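Local coordinates for dehydroascorbate reductase (Chlamydomonas reinhardtii, PDB 5XFT), which probably reduces dehydroascorbate to ascorbate at the expense of two glutathione molecules, as a member of the glutathione S-transferase superfamily, at residues G131-L136 / A179-L184. Residues are numbered along the deposited sequence; the frame is centred on the assembly and turned at random.
Sequences GMDDYL and ARFTAL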
ATOM      1  N   GLY A 131       1.373  17.984   3.236  1.00 46.04           N
ATOM      2  CA  GLY A 131       0.705  17.998   1.946  1.00 43.27           C
ATOM      3  C   GLY A 131      -0.554  17.155   1.923  1.00 37.17           C
ATOM      4  O   GLY A 131      -1.635  17.645   1.572  1.00 40.34           O
ATOM      5  N   MET A 132      -0.426  15.883   2.319  1.00 27.12           N
ATOM      6  CA  MET A 132      -1.590  15.000   2.339  1.00 29.12           C
ATOM      7  C   MET A 132      -2.678  15.544   3.255  1.00 34.52           C
ATOM      8  O   MET A 132      -3.865  15.548   2.899  1.00 38.47           O
ATOM      9  CB  MET A 132      -1.179  13.596   2.787  1.00 27.51           C
ATOM     10  CG  MET A 132      -0.155  12.933   1.885  1.00 31.45           C
ATOM     11  SD  MET A 132       0.589  11.482   2.646  1.00 26.14           S
ATOM     12  CE  MET A 132      -0.854  10.464   2.941  1.00 19.53           C
ATOM     13  N   ASP A 133      -2.286  16.019   4.437  1.00 32.01           N
ATOM     14  CA  ASP A 133      -3.250  16.499   5.420  1.00 28.61           C
ATOM     15  C   ASP A 133      -4.022  17.706   4.892  1.00 30.20           C
ATOM     16  O   ASP A 133      -5.260  17.748   4.954  1.00 28.73           O
ATOM     17  CB  ASP A 133      -2.507  16.829   6.715  1.00 28.93           C
ATOM     18  CG  ASP A 133      -3.373  17.512   7.736  1.00 37.12           C
ATOM     19  OD1 ASP A 133      -4.269  16.852   8.302  1.00 40.26           O
ATOM     20  OD2 ASP A 133      -3.148  18.716   7.972  1.00 41.35           O
ATOM     21  N   ASP A 134      -3.303  18.692   4.351  1.00 30.70           N
ATOM     22  CA  ASP A 134      -3.947  19.858   3.755  1.00 32.35           C
ATOM     23  C   ASP A 134      -4.886  19.448   2.634  1.00 40.63           C
ATOM     24  O   ASP A 134      -6.026  19.921   2.564  1.00 43.94           O
ATOM     25  CB  ASP A 134      -2.894  20.836   3.228  1.00 31.64           C
ATOM     26  CG  ASP A 134      -2.051  21.435   4.333  1.00 34.80           C
ATOM     27  OD1 ASP A 134      -2.446  21.303   5.513  1.00 35.65           O
ATOM     28  OD2 ASP A 134      -1.006  22.047   4.018  1.00 32.46           O
ATOM     29  N   TYR A 135      -4.422  18.562   1.744  1.00 38.03           N
ATOM     30  CA  TYR A 135      -5.267  18.137   0.636  1.00 32.44           C
ATOM     31  C   TYR A 135      -6.569  17.530   1.146  1.00 33.10           C
ATOM     32  O   TYR A 135      -7.660  17.928   0.722  1.00 35.76           O
ATOM     33  CB  TYR A 135      -4.526  17.145  -0.262  1.00 27.17           C
ATOM     34  CG  TYR A 135      -5.253  16.897  -1.567  1.00 24.62           C
ATOM     35  CD1 TYR A 135      -6.276  15.957  -1.651  1.00 28.31           C
ATOM     36  CD2 TYR A 135      -4.930  17.614  -2.710  1.00 24.49           C
ATOM     37  CE1 TYR A 135      -6.952  15.736  -2.838  1.00 25.06           C
ATOM     38  CE2 TYR A 135      -5.599  17.394  -3.904  1.00 24.07           C
ATOM     39  CZ  TYR A 135      -6.609  16.456  -3.961  1.00 16.43           C
ATOM     40  OH  TYR A 135      -7.281  16.229  -5.141  1.00 13.14           O
ATOM     41  N   LEU A 136      -6.474  16.572   2.071  1.00 29.02           N
ATOM     42  CA  LEU A 136      -7.685  15.949   2.593  1.00 32.90           C
ATOM     43  C   LEU A 136      -8.590  16.966   3.282  1.00 37.17           C
ATOM     44  O   LEU A 136      -9.816  16.802   3.285  1.00 32.67           O
ATOM     45  CB  LEU A 136      -7.322  14.813   3.549  1.00 27.51           C
ATOM     46  CG  LEU A 136      -6.687  13.577   2.910  1.00 32.80           C
ATOM     47  CD1 LEU A 136      -6.372  12.522   3.964  1.00 38.31           C
ATOM     48  CD2 LEU A 136      -7.597  12.999   1.838  1.00 34.84           C
ATOM     49  N   ALA A 179      -1.243  15.281  16.472  1.00 56.02           N
ATOM     50  CA  ALA A 179      -2.685  15.447  16.582  1.00 51.50           C
ATOM     51  C   ALA A 179      -3.208  16.599  15.741  1.00 55.09           C
ATOM     52  O   ALA A 179      -4.415  16.660  15.485  1.00 56.59           O
ATOM     53  CB  ALA A 179      -3.075  15.659  18.044  1.00 49.86           C
ATOM     54  N   ARG A 180      -2.337  17.509  15.305  1.00 51.02           N
ATOM     55  CA  ARG A 180      -2.776  18.615  14.468  1.00 54.98           C
ATOM     56  C   ARG A 180      -3.095  18.178  13.045  1.00 59.09           C
ATOM     57  O   ARG A 180      -3.916  18.824  12.384  1.00 63.30           O
ATOM     58  CB  ARG A 180      -1.713  19.710  14.453  1.00 57.47           C
ATOM     59  CG  ARG A 180      -0.431  19.304  13.781  1.00 60.01           C
ATOM     60  CD  ARG A 180       0.499  20.485  13.685  1.00 63.40           C
ATOM     61  NE  ARG A 180       1.345  20.400  12.505  1.00 65.36           N
ATOM     62  CZ  ARG A 180       2.549  19.841  12.498  1.00 70.87           C
ATOM     63  NH1 ARG A 180       3.041  19.313  13.612  1.00 68.40           N
ATOM     64  NH2 ARG A 180       3.255  19.805  11.376  1.00 74.56           N
ATOM     65  N   PHE A 181      -2.473  17.103  12.558  1.00 51.21           N
ATOM     66  CA  PHE A 181      -2.853  16.519  11.279  1.00 40.26           C
ATOM     67  C   PHE A 181      -4.207  15.843  11.429  1.00 41.57           C
ATOM     68  O   PHE A 181      -4.310  14.615  11.333  1.00 40.44           O
ATOM     69  CB  PHE A 181      -1.812  15.510  10.799  1.00 36.34           C
ATOM     70  CG  PHE A 181      -0.511  16.126  10.394  1.00 33.82           C
ATOM     71  CD1 PHE A 181      -0.474  17.354   9.758  1.00 28.77           C
ATOM     72  CD2 PHE A 181       0.683  15.482  10.669  1.00 36.11           C
ATOM     73  CE1 PHE A 181       0.734  17.921   9.390  1.00 29.69           C
ATOM     74  CE2 PHE A 181       1.891  16.048  10.314  1.00 30.44           C
ATOM     75  CZ  PHE A 181       1.916  17.269   9.671  1.00 31.27           C
ATOM     76  N   THR A 182      -5.241  16.645  11.682  1.00 45.14           N
ATOM     77  CA  THR A 182      -6.582  16.128  11.936  1.00 47.23           C
ATOM     78  C   THR A 182      -7.069  15.246  10.793  1.00 47.90           C
ATOM     79  O   THR A 182      -7.593  14.145  11.011  1.00 50.55           O
ATOM     80  CB  THR A 182      -7.541  17.299  12.149  1.00 54.62           C
ATOM     81  OG1 THR A 182      -7.270  18.315  11.170  1.00 60.60           O
ATOM     82  CG2 THR A 182      -7.372  17.881  13.537  1.00 53.35           C
ATOM     83  N   ALA A 183      -6.901  15.730   9.560  1.00 47.79           N
ATOM     84  CA  ALA A 183      -7.413  15.014   8.399  1.00 43.34           C
ATOM     85  C   ALA A 183      -6.701  13.683   8.196  1.00 36.27           C
ATOM     86  O   ALA A 183      -7.289  12.740   7.656  1.00 39.23           O
ATOM     87  CB  ALA A 183      -7.286  15.888   7.151  1.00 46.47           C
ATOM     88  N   LEU A 184      -5.443  13.580   8.629  1.00 30.15           N
ATOM     89  CA  LEU A 184      -4.750  12.298   8.551  1.00 29.68           C
ATOM     90  C   LEU A 184      -5.305  11.307   9.568  1.00 39.30           C
ATOM     91  O   LEU A 184      -5.421  10.108   9.276  1.00 44.92           O
ATOM     92  CB  LEU A 184      -3.249  12.494   8.751  1.00 25.72           C
ATOM     93  CG  LEU A 184      -2.546  13.166   7.572  1.00 32.93           C
ATOM     94  CD1 LEU A 184      -1.038  13.048   7.701  1.00 36.79           C
ATOM     95  CD2 LEU A 184      -3.021  12.570   6.260  1.00 26.25           C
TER
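D133 reaches from helix 118-138 to the first turn of helix 182-193 and presents its carboxylate to two backbone N-H groups. Its CG stands anti to the backbone N (chi1 172°), beside the carbonyl carbon, and OD1 reaches the 179-184 segment. There OD1 accepts from A183 N at 3.1 Å, a weak bond bent to an N-H...O angle of 125°. A second weak bond comes from L184 N at 3.5 Å, so one oxygen is shared between two donors, neither of them well aligned. F181 occupies the N-cap position, yet the acid serving these first-turn amides comes from a neighbouring helix, more than 40 residues earlier in the chain.

The carboxylate and the F181 ring are inclined by 57°, and D133 OD2 lies at the ring edge near its plane, 3.5 Å from F181 CD1, so the acid meets the rim and does not stack. OD2 also forms a salt bridge with R137, which in turn bonds T182 OG1 and thus links the same two helices a second time.

Apolar contacts flank the acid. A183 CB points toward helix 118-138 and lies 3.8 Å from L136 CB, while L184 CG sits 3.8 Å from D133 CB. The side chains of L136 and L184 cross at about a right angle, touching through L136 CD1 and L184 CD2 at 4.1 Å; L184 also packs on L129.

An alanine at D133 would probably leave the A183 and L184 amides without this acceptor and R137 without this salt bridge. Both helices belong to the all-helical C-terminal domain of the glutathione S-transferase fold. The chemistry implies a buried acid whose negative charge is probably stabilised by R137 and by the amino-terminal end of helix 182-193, so that weak polar bonds probably add to the apolar packing between the two helices.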